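Local coordinates for putative glutaryl-CoA dehydrogenase (Thermus thermophilus, PDB 2EBA), which is a putative member of the acyl-CoA dehydrogenase family of flavoproteins, with flavin-adenine dinucleotide bound and four chains in the assembly, at residues E14-Q19 / S71-L77; G41-T45 / G88-F92; T154-N158 / L185-V189; M290-E296 / K328-A332. All coordinates share one frame; numbering follows the deposited sequence.

Interaction 1: residues E14-Q19 / S71-L77; sequences EEKEVQ and SSAAYGL
E15 and S71 make the polar end of the contact: S71 OG gives a hydrogen bond of 2.6 Å to E15 OE2, on the lone pair that faces away from the other carboxylate oxygen. The same hydroxyl accepts from A74 N (3.0 Å to S71 OG), so it caps the start of helix 72-85 while holding on to the neighbouring helix. S71 manages both because its OG sits between the backbone N and the carbonyl carbon (chi1 74°), which brings it within reach of A74 N. E15 reaches it with an extended chain, and its OE2 also lies against the methyl of A73 (OE2 to CB 3.1 Å). R306 of helix 281-309 forms a salt bridge to this oxygen and T12 N binds OE1, so the buried carboxylate has partners at both oxygens and is probably kept ionised. These are two helices of the helical N-terminal domain of the acyl-CoA dehydrogenase fold, running nearly parallel, 15° apart, with axes 8.9 Å from each other. Further along the helices the packing is again close: L77 CD1 fits against the backbone of helix 13-29, 3.3 Å from E15 O, and touches E15 CB at 3.8 Å. About one turn on from E15, V18 rests its CG2 on the methyl of A74 (CG2 to CB 3.9 Å). Towards solvent the fit slackens. V18 is only partly buried, and E14, exposed, reaches toward S71, where OE1 remains 4.1 Å from S71 N.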
loop_
_atom_site.group_PDB
_atom_site.type_symbol
_atom_site.label_atom_id
_atom_site.label_comp_id
_atom_site.label_asym_id
_atom_site.label_seq_id
_atom_site.Cartn_x
_atom_site.Cartn_y
_atom_site.Cartn_z
ATOM N N GLU A 14 -18.037 -18.169 -31.036
ATOM C CA GLU A 14 -18.656 -16.894 -31.414
ATOM C C GLU A 14 -18.031 -15.740 -30.631
ATOM O O GLU A 14 -17.680 -14.708 -31.194
ATOM C CB GLU A 14 -20.167 -16.925 -31.133
ATOM C CG GLU A 14 -20.930 -15.685 -31.636
ATOM C CD GLU A 14 -22.200 -15.367 -30.825
ATOM O OE1 GLU A 14 -22.073 -14.942 -29.648
ATOM O OE2 GLU A 14 -23.322 -15.539 -31.363
ATOM N N GLU A 15 -17.908 -15.928 -29.322
ATOM C CA GLU A 15 -17.323 -14.915 -28.458
ATOM C C GLU A 15 -15.882 -14.652 -28.857
ATOM O O GLU A 15 -15.441 -13.508 -28.883
ATOM C CB GLU A 15 -17.393 -15.374 -27.000
ATOM C CG GLU A 15 -18.806 -15.675 -26.562
ATOM C CD GLU A 15 -18.895 -16.286 -25.186
ATOM O OE1 GLU A 15 -18.032 -17.117 -24.835
ATOM O OE2 GLU A 15 -19.846 -15.950 -24.457
ATOM N N LYS A 16 -15.150 -15.713 -29.179
ATOM C CA LYS A 16 -13.759 -15.554 -29.558
ATOM C C LYS A 16 -13.593 -14.825 -30.866
ATOM O O LYS A 16 -12.580 -14.130 -31.063
ATOM C CB LYS A 16 -13.045 -16.913 -29.579
ATOM C CG LYS A 16 -12.784 -17.434 -28.173
ATOM C CD LYS A 16 -11.896 -18.659 -28.126
ATOM C CE LYS A 16 -12.604 -19.877 -28.660
ATOM N NZ LYS A 16 -11.997 -21.076 -28.060
ATOM N N GLU A 17 -14.554 -14.927 -31.776
ATOM C CA GLU A 17 -14.347 -14.179 -32.992
ATOM C C GLU A 17 -14.852 -12.736 -32.857
ATOM O O GLU A 17 -14.437 -11.881 -33.676
ATOM C CB GLU A 17 -14.951 -14.883 -34.218
ATOM C CG GLU A 17 -13.962 -14.948 -35.403
ATOM C CD GLU A 17 -14.066 -13.736 -36.339
ATOM O OE1 GLU A 17 -15.176 -13.163 -36.459
ATOM O OE2 GLU A 17 -13.055 -13.362 -36.977
ATOM N N VAL A 18 -15.708 -12.405 -31.872
ATOM C CA VAL A 18 -16.088 -10.991 -31.800
ATOM C C VAL A 18 -14.823 -10.303 -31.264
ATOM O O VAL A 18 -14.569 -9.129 -31.569
ATOM C CB VAL A 18 -17.350 -10.681 -30.904
ATOM C CG1 VAL A 18 -18.437 -11.697 -31.189
ATOM C CG2 VAL A 18 -16.981 -10.630 -29.465
ATOM N N GLN A 19 -13.991 -11.039 -30.520
ATOM C CA GLN A 19 -12.763 -10.464 -29.975
ATOM C C GLN A 19 -11.745 -10.248 -31.087
ATOM O O GLN A 19 -11.165 -9.166 -31.196
ATOM C CB GLN A 19 -12.142 -11.350 -28.894
ATOM C CG GLN A 19 -10.920 -10.734 -28.197
ATOM C CD GLN A 19 -9.594 -11.143 -28.822
ATOM O OE1 GLN A 19 -8.633 -10.364 -28.889
ATOM N NE2 GLN A 19 -9.536 -12.386 -29.258
ATOM N N SER A 71 -23.765 -12.848 -26.560
ATOM C CA SER A 71 -23.637 -12.988 -25.109
ATOM C C SER A 71 -23.071 -11.794 -24.378
ATOM O O SER A 71 -22.548 -10.862 -24.978
ATOM C CB SER A 71 -22.771 -14.197 -24.771
ATOM O OG SER A 71 -21.406 -13.919 -25.029
ATOM N N SER A 72 -23.176 -11.846 -23.057
ATOM C CA SER A 72 -22.652 -10.793 -22.208
ATOM C C SER A 72 -21.140 -10.845 -22.299
ATOM O O SER A 72 -20.482 -9.811 -22.331
ATOM C CB SER A 72 -23.103 -10.990 -20.761
ATOM O OG SER A 72 -24.479 -10.676 -20.628
ATOM N N ALA A 73 -20.591 -12.056 -22.356
ATOM C CA ALA A 73 -19.151 -12.217 -22.464
ATOM C C ALA A 73 -18.689 -11.461 -23.719
ATOM O O ALA A 73 -17.690 -10.738 -23.695
ATOM C CB ALA A 73 -18.799 -13.695 -22.565
ATOM N N ALA A 74 -19.438 -11.615 -24.806
ATOM C CA ALA A 74 -19.112 -10.957 -26.068
ATOM C C ALA A 74 -19.146 -9.441 -25.918
ATOM O O ALA A 74 -18.313 -8.744 -26.491
ATOM C CB ALA A 74 -20.089 -11.405 -27.177
ATOM N N TYR A 75 -20.115 -8.933 -25.161
ATOM C CA TYR A 75 -20.225 -7.497 -24.926
ATOM C C TYR A 75 -18.989 -7.097 -24.133
ATOM O O TYR A 75 -18.309 -6.132 -24.467
ATOM C CB TYR A 75 -21.512 -7.187 -24.142
ATOM C CG TYR A 75 -21.655 -5.756 -23.619
ATOM C CD1 TYR A 75 -21.316 -4.656 -24.410
ATOM C CD2 TYR A 75 -22.168 -5.512 -22.343
ATOM C CE1 TYR A 75 -21.485 -3.355 -23.937
ATOM C CE2 TYR A 75 -22.340 -4.225 -21.864
ATOM C CZ TYR A 75 -21.996 -3.149 -22.663
ATOM O OH TYR A 75 -22.142 -1.869 -22.174
ATOM N N GLY A 76 -18.695 -7.872 -23.091
ATOM C CA GLY A 76 -17.532 -7.597 -22.271
ATOM C C GLY A 76 -16.288 -7.588 -23.126
ATOM O O GLY A 76 -15.424 -6.736 -22.962
ATOM N N LEU A 77 -16.208 -8.535 -24.055
ATOM C CA LEU A 77 -15.069 -8.653 -24.953
ATOM C C LEU A 77 -14.922 -7.488 -25.921
ATOM O O LEU A 77 -13.808 -7.156 -26.294
ATOM C CB LEU A 77 -15.132 -9.965 -25.742
ATOM C CG LEU A 77 -14.857 -11.252 -24.948
ATOM C CD1 LEU A 77 -15.190 -12.488 -25.783
ATOM C CD2 LEU A 77 -13.408 -11.276 -24.517
#

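Interaction 2: residues G41-T45 / G88-F92; sequences GVFPT and GLRSF
F43 and F92 lay their rings near parallel, with 26° between the planes, but slid so far apart that they barely overlap and the centroids are 5.3 Å from each other. The two side chains cross at about a right angle, and the outer end of the F43 ring comes up against the start of the F92 side chain: its CZ lies 3.5 Å from F92 CB and 3.6 Å from F92 CG. The F43 ring is carried there by a first torsion that sets CG anti to the backbone N (chi1 -180°), which directs the ring toward helix 87-107. At its edge, near the ring plane, CE1 comes 3.7 Å from the carbonyl oxygen of G88. L89 fills in beside it: its CD2 meets F43 CE1 at 4.1 Å and P44 CG at 3.8 Å, the leucine and proline lying crosswise. P44 in turn places its CD above one face of the F43 ring. I48 touches both phenylalanines and W37 packs on P44. The turn that presents F43 follows helix 31-39, which closes at G41 in a Schellman motif, and it bends again at P44, the centre of an inverse gamma turn. The loop between helices 31-39 and 48-54 is thus packed through F43 against helix 87-107, in the helical N-terminal domain of the acyl-CoA dehydrogenase fold.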
loop_
_atom_site.group_PDB
_atom_site.type_symbol
_atom_site.label_atom_id
_atom_site.label_comp_id
_atom_site.label_asym_id
_atom_site.label_seq_id
_atom_site.Cartn_x
_atom_site.Cartn_y
_atom_site.Cartn_z
ATOM N N GLY A 41 -8.491 16.594 -28.370
ATOM C CA GLY A 41 -9.719 16.460 -27.620
ATOM C C GLY A 41 -10.979 16.288 -28.436
ATOM O O GLY A 41 -11.979 16.953 -28.186
ATOM N N VAL A 42 -10.951 15.392 -29.409
ATOM C CA VAL A 42 -12.134 15.157 -30.207
ATOM C C VAL A 42 -12.537 13.687 -30.234
ATOM O O VAL A 42 -11.693 12.799 -30.141
ATOM C CB VAL A 42 -11.925 15.655 -31.655
ATOM C CG1 VAL A 42 -10.769 14.903 -32.315
ATOM C CG2 VAL A 42 -13.224 15.497 -32.452
ATOM N N PHE A 43 -13.841 13.445 -30.333
ATOM C CA PHE A 43 -14.368 12.094 -30.423
ATOM C C PHE A 43 -14.622 11.850 -31.896
ATOM O O PHE A 43 -15.247 12.663 -32.571
ATOM C CB PHE A 43 -15.689 11.933 -29.666
ATOM C CG PHE A 43 -16.250 10.538 -29.743
ATOM C CD1 PHE A 43 -15.778 9.551 -28.898
ATOM C CD2 PHE A 43 -17.187 10.194 -30.710
ATOM C CE1 PHE A 43 -16.215 8.238 -29.008
ATOM C CE2 PHE A 43 -17.635 8.871 -30.831
ATOM C CZ PHE A 43 -17.142 7.895 -29.974
ATOM N N PRO A 44 -14.144 10.713 -32.415
ATOM C CA PRO A 44 -14.312 10.348 -33.824
ATOM C C PRO A 44 -15.709 9.860 -34.176
ATOM O O PRO A 44 -15.959 8.660 -34.201
ATOM C CB PRO A 44 -13.259 9.271 -34.016
ATOM C CG PRO A 44 -13.276 8.585 -32.668
ATOM C CD PRO A 44 -13.295 9.735 -31.713
ATOM N N THR A 45 -16.614 10.790 -34.466
ATOM C CA THR A 45 -17.986 10.434 -34.802
ATOM C C THR A 45 -18.107 9.462 -35.963
ATOM O O THR A 45 -18.986 8.603 -35.968
ATOM C CB THR A 45 -18.841 11.700 -35.117
ATOM O OG1 THR A 45 -18.277 12.420 -36.224
ATOM C CG2 THR A 45 -18.887 12.607 -33.910
ATOM N N GLY A 88 -12.324 6.385 -24.016
ATOM C CA GLY A 88 -13.350 7.218 -24.605
ATOM C C GLY A 88 -14.163 6.462 -25.636
ATOM O O GLY A 88 -15.382 6.653 -25.771
ATOM N N LEU A 89 -13.489 5.594 -26.376
ATOM C CA LEU A 89 -14.169 4.825 -27.398
ATOM C C LEU A 89 -15.100 3.825 -26.739
ATOM O O LEU A 89 -16.193 3.566 -27.243
ATOM C CB LEU A 89 -13.157 4.103 -28.297
ATOM C CG LEU A 89 -12.159 4.965 -29.089
ATOM C CD1 LEU A 89 -11.264 4.075 -29.937
ATOM C CD2 LEU A 89 -12.906 5.962 -29.968
ATOM N N ARG A 90 -14.671 3.278 -25.608
ATOM C CA ARG A 90 -15.472 2.296 -24.873
ATOM C C ARG A 90 -16.670 2.980 -24.210
ATOM O O ARG A 90 -17.765 2.421 -24.132
ATOM C CB ARG A 90 -14.596 1.602 -23.818
ATOM C CG ARG A 90 -15.180 0.327 -23.188
ATOM C CD ARG A 90 -16.093 0.632 -22.001
ATOM N NE ARG A 90 -15.384 1.392 -20.978
ATOM C CZ ARG A 90 -15.910 2.391 -20.277
ATOM N NH1 ARG A 90 -17.166 2.767 -20.479
ATOM N NH2 ARG A 90 -15.166 3.036 -19.386
ATOM N N SER A 91 -16.440 4.208 -23.744
ATOM C CA SER A 91 -17.468 5.009 -23.091
ATOM C C SER A 91 -18.667 5.221 -23.997
ATOM O O SER A 91 -19.809 5.093 -23.562
ATOM C CB SER A 91 -16.896 6.371 -22.684
ATOM O OG SER A 91 -15.913 6.218 -21.675
ATOM N N PHE A 92 -18.410 5.559 -25.254
ATOM C CA PHE A 92 -19.501 5.772 -26.184
ATOM C C PHE A 92 -20.371 4.519 -26.258
ATOM O O PHE A 92 -21.592 4.597 -26.147
ATOM C CB PHE A 92 -18.978 6.133 -27.582
ATOM C CG PHE A 92 -20.072 6.297 -28.608
ATOM C CD1 PHE A 92 -20.529 5.210 -29.353
ATOM C CD2 PHE A 92 -20.703 7.526 -28.768
ATOM C CE1 PHE A 92 -21.603 5.343 -30.234
ATOM C CE2 PHE A 92 -21.784 7.677 -29.649
ATOM C CZ PHE A 92 -22.237 6.579 -30.382
#

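Interaction 3: residues T154-N158 / L185-V189; sequences TWVLN and LGFLV
W155 offers one face of its indole to the edge of F187, a T-shaped pair with planes at 63° and 5.1 Å between the centroids of the five-membered ring and the phenyl ring. The phenylalanine leads with CE2, which stands 3.6 Å from W155 CG, towards the rim of the indole and not over its middle. F187 CG is beside its backbone N and anti to the carbonyl carbon (chi1 -49°), a torsion that points the ring across the gap between the strands. L157 comes over a face of the F187 ring: CD1 lies above its centre, close to the ring normal, in a CH-pi contact 4.1 Å from the centroid. The two branches of L157 divide the work, since CD2 touches F187 CD1 at 3.7 Å and V189 CG2 at 3.9 Å. The strands cross almost perpendicularly, at 94°, with axes 10.5 Å apart and no hydrogen bond between them; strand 154-165 and strand 184-190 belong to different sheets, whose side chains interdigitate here in the beta middle domain of the acyl-CoA dehydrogenase fold. Alternate residues W155 and L157 meet alternate residues L185, F187 and V189, and A148 of strand 147-149 packs beside F187 as well. L185 reaches the six-membered ring of the indole, where its CD1 is 3.5 Å from W155 CH2. The polar edge of the indole is occupied too: W155 NE1 is hydrogen-bonded to E224 OE1.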
loop_
_atom_site.group_PDB
_atom_site.type_symbol
_atom_site.label_atom_id
_atom_site.label_comp_id
_atom_site.label_asym_id
_atom_site.label_seq_id
_atom_site.Cartn_x
_atom_site.Cartn_y
_atom_site.Cartn_z
ATOM N N THR A 154 -48.675 15.962 -20.435
ATOM C CA THR A 154 -47.332 16.294 -20.857
ATOM C C THR A 154 -46.630 16.662 -19.560
ATOM O O THR A 154 -47.285 17.050 -18.589
ATOM C CB THR A 154 -47.272 17.489 -21.864
ATOM O OG1 THR A 154 -47.729 18.686 -21.224
ATOM C CG2 THR A 154 -48.119 17.204 -23.111
ATOM N N TRP A 155 -45.310 16.502 -19.531
ATOM C CA TRP A 155 -44.522 16.829 -18.346
ATOM C C TRP A 155 -43.583 17.990 -18.635
ATOM O O TRP A 155 -43.052 18.098 -19.743
ATOM C CB TRP A 155 -43.653 15.644 -17.913
ATOM C CG TRP A 155 -44.380 14.407 -17.559
ATOM C CD1 TRP A 155 -44.956 13.522 -18.420
ATOM C CD2 TRP A 155 -44.594 13.895 -16.246
ATOM N NE1 TRP A 155 -45.515 12.480 -17.724
ATOM C CE2 TRP A 155 -45.310 12.682 -16.385
ATOM C CE3 TRP A 155 -44.250 14.339 -14.961
ATOM C CZ2 TRP A 155 -45.692 11.905 -15.287
ATOM C CZ3 TRP A 155 -44.626 13.566 -13.864
ATOM C CH2 TRP A 155 -45.344 12.359 -14.037
ATOM N N VAL A 156 -43.378 18.852 -17.642
ATOM C CA VAL A 156 -42.462 19.976 -17.794
ATOM C C VAL A 156 -41.288 19.691 -16.879
ATOM O O VAL A 156 -41.450 19.539 -15.670
ATOM C CB VAL A 156 -43.099 21.339 -17.406
ATOM C CG1 VAL A 156 -43.386 21.399 -15.913
ATOM C CG2 VAL A 156 -42.159 22.464 -17.795
ATOM N N LEU A 157 -40.103 19.597 -17.469
ATOM C CA LEU A 157 -38.891 19.301 -16.722
ATOM C C LEU A 157 -38.004 20.522 -16.535
ATOM O O LEU A 157 -37.845 21.344 -17.449
ATOM C CB LEU A 157 -38.098 18.196 -17.431
ATOM C CG LEU A 157 -38.527 16.727 -17.276
ATOM C CD1 LEU A 157 -40.032 16.585 -17.434
ATOM C CD2 LEU A 157 -37.798 15.878 -18.310
ATOM N N ASN A 158 -37.435 20.629 -15.335
ATOM C CA ASN A 158 -36.532 21.721 -14.968
ATOM C C ASN A 158 -35.404 21.169 -14.103
ATOM O O ASN A 158 -35.648 20.566 -13.061
ATOM C CB ASN A 158 -37.268 22.813 -14.175
ATOM C CG ASN A 158 -38.067 23.757 -15.061
ATOM O OD1 ASN A 158 -37.500 24.559 -15.807
ATOM N ND2 ASN A 158 -39.389 23.666 -14.978
ATOM N N LEU A 185 -38.423 9.182 -11.924
ATOM C CA LEU A 185 -39.006 8.826 -13.207
ATOM C C LEU A 185 -37.965 9.012 -14.296
ATOM O O LEU A 185 -36.973 9.709 -14.095
ATOM C CB LEU A 185 -40.210 9.709 -13.503
ATOM C CG LEU A 185 -41.426 9.541 -12.592
ATOM C CD1 LEU A 185 -42.475 10.583 -12.972
ATOM C CD2 LEU A 185 -41.994 8.117 -12.719
ATOM N N GLY A 186 -38.194 8.392 -15.448
ATOM C CA GLY A 186 -37.256 8.519 -16.550
ATOM C C GLY A 186 -37.895 8.943 -17.857
ATOM O O GLY A 186 -38.845 8.313 -18.323
ATOM N N PHE A 187 -37.353 9.993 -18.466
ATOM C CA PHE A 187 -37.888 10.497 -19.722
ATOM C C PHE A 187 -36.933 10.384 -20.904
ATOM O O PHE A 187 -35.713 10.494 -20.753
ATOM C CB PHE A 187 -38.294 11.961 -19.559
ATOM C CG PHE A 187 -39.134 12.225 -18.346
ATOM C CD1 PHE A 187 -38.540 12.414 -17.101
ATOM C CD2 PHE A 187 -40.522 12.265 -18.440
ATOM C CE1 PHE A 187 -39.315 12.638 -15.971
ATOM C CE2 PHE A 187 -41.304 12.487 -17.317
ATOM C CZ PHE A 187 -40.704 12.675 -16.080
ATOM N N LEU A 188 -37.502 10.144 -22.082
ATOM C CA LEU A 188 -36.736 10.082 -23.325
ATOM C C LEU A 188 -36.983 11.470 -23.910
ATOM O O LEU A 188 -37.972 11.707 -24.597
ATOM C CB LEU A 188 -37.282 8.997 -24.260
ATOM C CG LEU A 188 -37.341 7.616 -23.609
ATOM C CD1 LEU A 188 -37.802 6.582 -24.625
ATOM C CD2 LEU A 188 -35.964 7.263 -23.053
ATOM N N VAL A 189 -36.069 12.380 -23.593
ATOM C CA VAL A 189 -36.133 13.781 -23.996
ATOM C C VAL A 189 -35.367 14.116 -25.264
ATOM O O VAL A 189 -34.147 14.024 -25.292
ATOM C CB VAL A 189 -35.568 14.680 -22.870
ATOM C CG1 VAL A 189 -35.650 16.151 -23.269
ATOM C CG2 VAL A 189 -36.308 14.423 -21.586
#

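Interaction 4: residues M290-E296 / K328-A332; sequences MLAWHTE and KALQA
K328 NZ is gripped by two carboxylates: E296 OE2 forms a salt bridge to it at 2.8 Å, and E296 OE1 of the second subunit forms another. Its helix 315-340 lies antiparallel to helix 281-309, at 160° with axes 10.1 Å apart, as neighbouring long helices of the all-alpha C-terminal domain of the acyl-CoA dehydrogenase fold. The ammonium meets E296 OE2 on its anti side, 33° out of the carboxylate plane. E296 OE1 turns to the second subunit, where K328 NZ and Q324 NE2 bind it, so the charges at this subunit interface probably compensate each other and remain ionised. K328 gets there with a fully extended chain that runs over one face of the W293 indole. CG lies 3.9 Å from the centroid of the five-membered ring, over its face, a CH-pi contact, and CD follows at 3.7 Å from W293 CD1. The six-membered ring reaches the next turn: W293 CZ3 touches Q331 CB at 3.7 Å, and W293 CE3 lies 3.6 Å from K328 O. One helical turn before W293, M290 is bent at its last torsion (chi3 75°), which turns its terminal methyl back to the other helix; M290 CE ends 3.9 Å from A332 CB.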
loop_
_atom_site.group_PDB
_atom_site.type_symbol
_atom_site.label_atom_id
_atom_site.label_comp_id
_atom_site.label_asym_id
_atom_site.label_seq_id
_atom_site.Cartn_x
_atom_site.Cartn_y
_atom_site.Cartn_z
ATOM N N MET A 290 1.319 -6.322 -12.436
ATOM C CA MET A 290 0.455 -6.027 -13.571
ATOM C C MET A 290 -0.181 -7.297 -14.123
ATOM O O MET A 290 -1.378 -7.325 -14.412
ATOM C CB MET A 290 1.242 -5.313 -14.672
ATOM C CG MET A 290 1.698 -3.912 -14.299
ATOM S SD MET A 290 2.534 -3.069 -15.656
ATOM C CE MET A 290 1.143 -2.648 -16.702
ATOM N N LEU A 291 0.621 -8.347 -14.268
ATOM C CA LEU A 291 0.119 -9.600 -14.793
ATOM C C LEU A 291 -0.856 -10.256 -13.822
ATOM O O LEU A 291 -1.893 -10.770 -14.230
ATOM C CB LEU A 291 1.289 -10.541 -15.090
ATOM C CG LEU A 291 0.928 -11.856 -15.773
ATOM C CD1 LEU A 291 0.449 -11.598 -17.187
ATOM C CD2 LEU A 291 2.133 -12.759 -15.790
ATOM N N ALA A 292 -0.524 -10.233 -12.537
ATOM C CA ALA A 292 -1.379 -10.834 -11.523
ATOM C C ALA A 292 -2.741 -10.168 -11.540
ATOM O O ALA A 292 -3.770 -10.832 -11.581
ATOM C CB ALA A 292 -0.743 -10.695 -10.137
ATOM N N TRP A 293 -2.746 -8.843 -11.524
ATOM C CA TRP A 293 -4.003 -8.115 -11.526
ATOM C C TRP A 293 -4.853 -8.424 -12.753
ATOM O O TRP A 293 -6.054 -8.615 -12.654
ATOM C CB TRP A 293 -3.730 -6.623 -11.453
ATOM C CG TRP A 293 -3.243 -6.180 -10.125
ATOM C CD1 TRP A 293 -3.448 -6.796 -8.934
ATOM C CD2 TRP A 293 -2.530 -4.975 -9.839
ATOM N NE1 TRP A 293 -2.910 -6.049 -7.915
ATOM C CE2 TRP A 293 -2.338 -4.924 -8.445
ATOM C CE3 TRP A 293 -2.038 -3.929 -10.628
ATOM C CZ2 TRP A 293 -1.670 -3.864 -7.816
ATOM C CZ3 TRP A 293 -1.375 -2.875 -10.009
ATOM C CH2 TRP A 293 -1.196 -2.851 -8.614
ATOM N N HIS A 294 -4.215 -8.464 -13.911
ATOM C CA HIS A 294 -4.920 -8.745 -15.141
ATOM C C HIS A 294 -5.596 -10.102 -15.117
ATOM O O HIS A 294 -6.725 -10.237 -15.559
ATOM C CB HIS A 294 -3.965 -8.653 -16.325
ATOM C CG HIS A 294 -4.635 -8.823 -17.650
ATOM N ND1 HIS A 294 -4.839 -10.058 -18.230
ATOM C CD2 HIS A 294 -5.160 -7.913 -18.505
ATOM C CE1 HIS A 294 -5.458 -9.897 -19.385
ATOM N NE2 HIS A 294 -5.666 -8.609 -19.576
ATOM N N THR A 295 -4.902 -11.107 -14.594
ATOM C CA THR A 295 -5.442 -12.459 -14.508
ATOM C C THR A 295 -6.639 -12.486 -13.563
ATOM O O THR A 295 -7.651 -13.113 -13.854
ATOM C CB THR A 295 -4.355 -13.432 -14.004
ATOM O OG1 THR A 295 -3.238 -13.390 -14.903
ATOM C CG2 THR A 295 -4.887 -14.844 -13.917
ATOM N N GLU A 296 -6.511 -11.803 -12.429
ATOM C CA GLU A 296 -7.575 -11.727 -11.442
ATOM C C GLU A 296 -8.778 -11.019 -12.051
ATOM O O GLU A 296 -9.914 -11.439 -11.883
ATOM C CB GLU A 296 -7.085 -10.958 -10.214
ATOM C CG GLU A 296 -6.089 -11.735 -9.378
ATOM C CD GLU A 296 -5.468 -10.908 -8.273
ATOM O OE1 GLU A 296 -4.843 -11.508 -7.374
ATOM O OE2 GLU A 296 -5.589 -9.667 -8.307
ATOM N N LYS A 328 -7.122 -1.455 -10.201
ATOM C CA LYS A 328 -5.930 -2.160 -10.660
ATOM C C LYS A 328 -5.388 -1.570 -11.945
ATOM O O LYS A 328 -4.190 -1.369 -12.074
ATOM C CB LYS A 328 -6.232 -3.655 -10.837
ATOM C CG LYS A 328 -6.452 -4.361 -9.514
ATOM C CD LYS A 328 -6.916 -5.794 -9.661
ATOM C CE LYS A 328 -7.168 -6.379 -8.296
ATOM N NZ LYS A 328 -7.645 -7.780 -8.427
ATOM N N ALA A 329 -6.270 -1.283 -12.895
ATOM C CA ALA A 329 -5.849 -0.702 -14.153
ATOM C C ALA A 329 -5.289 0.709 -13.924
ATOM O O ALA A 329 -4.346 1.114 -14.585
ATOM C CB ALA A 329 -7.023 -0.662 -15.137
ATOM N N LEU A 330 -5.875 1.466 -13.005
ATOM C CA LEU A 330 -5.358 2.799 -12.737
ATOM C C LEU A 330 -3.972 2.642 -12.092
ATOM O O LEU A 330 -3.012 3.301 -12.476
ATOM C CB LEU A 330 -6.299 3.586 -11.800
ATOM C CG LEU A 330 -5.875 5.013 -11.403
ATOM C CD1 LEU A 330 -5.715 5.905 -12.632
ATOM C CD2 LEU A 330 -6.899 5.602 -10.488
ATOM N N GLN A 331 -3.856 1.746 -11.126
ATOM C CA GLN A 331 -2.566 1.558 -10.485
ATOM C C GLN A 331 -1.515 1.091 -11.501
ATOM O O GLN A 331 -0.372 1.537 -11.484
ATOM C CB GLN A 331 -2.701 0.544 -9.353
ATOM C CG GLN A 331 -3.601 0.994 -8.210
ATOM C CD GLN A 331 -3.913 -0.140 -7.231
ATOM O OE1 GLN A 331 -4.699 -1.049 -7.533
ATOM N NE2 GLN A 331 -3.286 -0.101 -6.056
ATOM N N ALA A 332 -1.907 0.202 -12.404
ATOM C CA ALA A 332 -0.984 -0.320 -13.402
ATOM C C ALA A 332 -0.562 0.731 -14.408
ATOM O O ALA A 332 0.551 0.695 -14.913
ATOM C CB ALA A 332 -1.612 -1.501 -14.126
#

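Overall arrangement
Along the chain, interactions 1 and 2 interlock, the segments running 14-19, 41-45, 71-77, 88-92, and both lie in the helical N-terminal domain; helix 72-85 carries a segment of interaction 1 and the next helix, 87-107, one of interaction 2, with centres about 21 Å apart. Interaction 3 follows in the beta middle domain, about 27 Å from interaction 2 between centres, and interaction 4 closes the series in the C-terminal helices. Interactions 3 and 4 lie on opposite sides of the chain's centre, about 42 Å apart between centres. The contacts thus span all three domains, and helix 281-309, carrying 290-296 and supplying R306 to interaction 1, links the C-terminal helices to the N-terminal domain; only interaction 4 reaches another subunit.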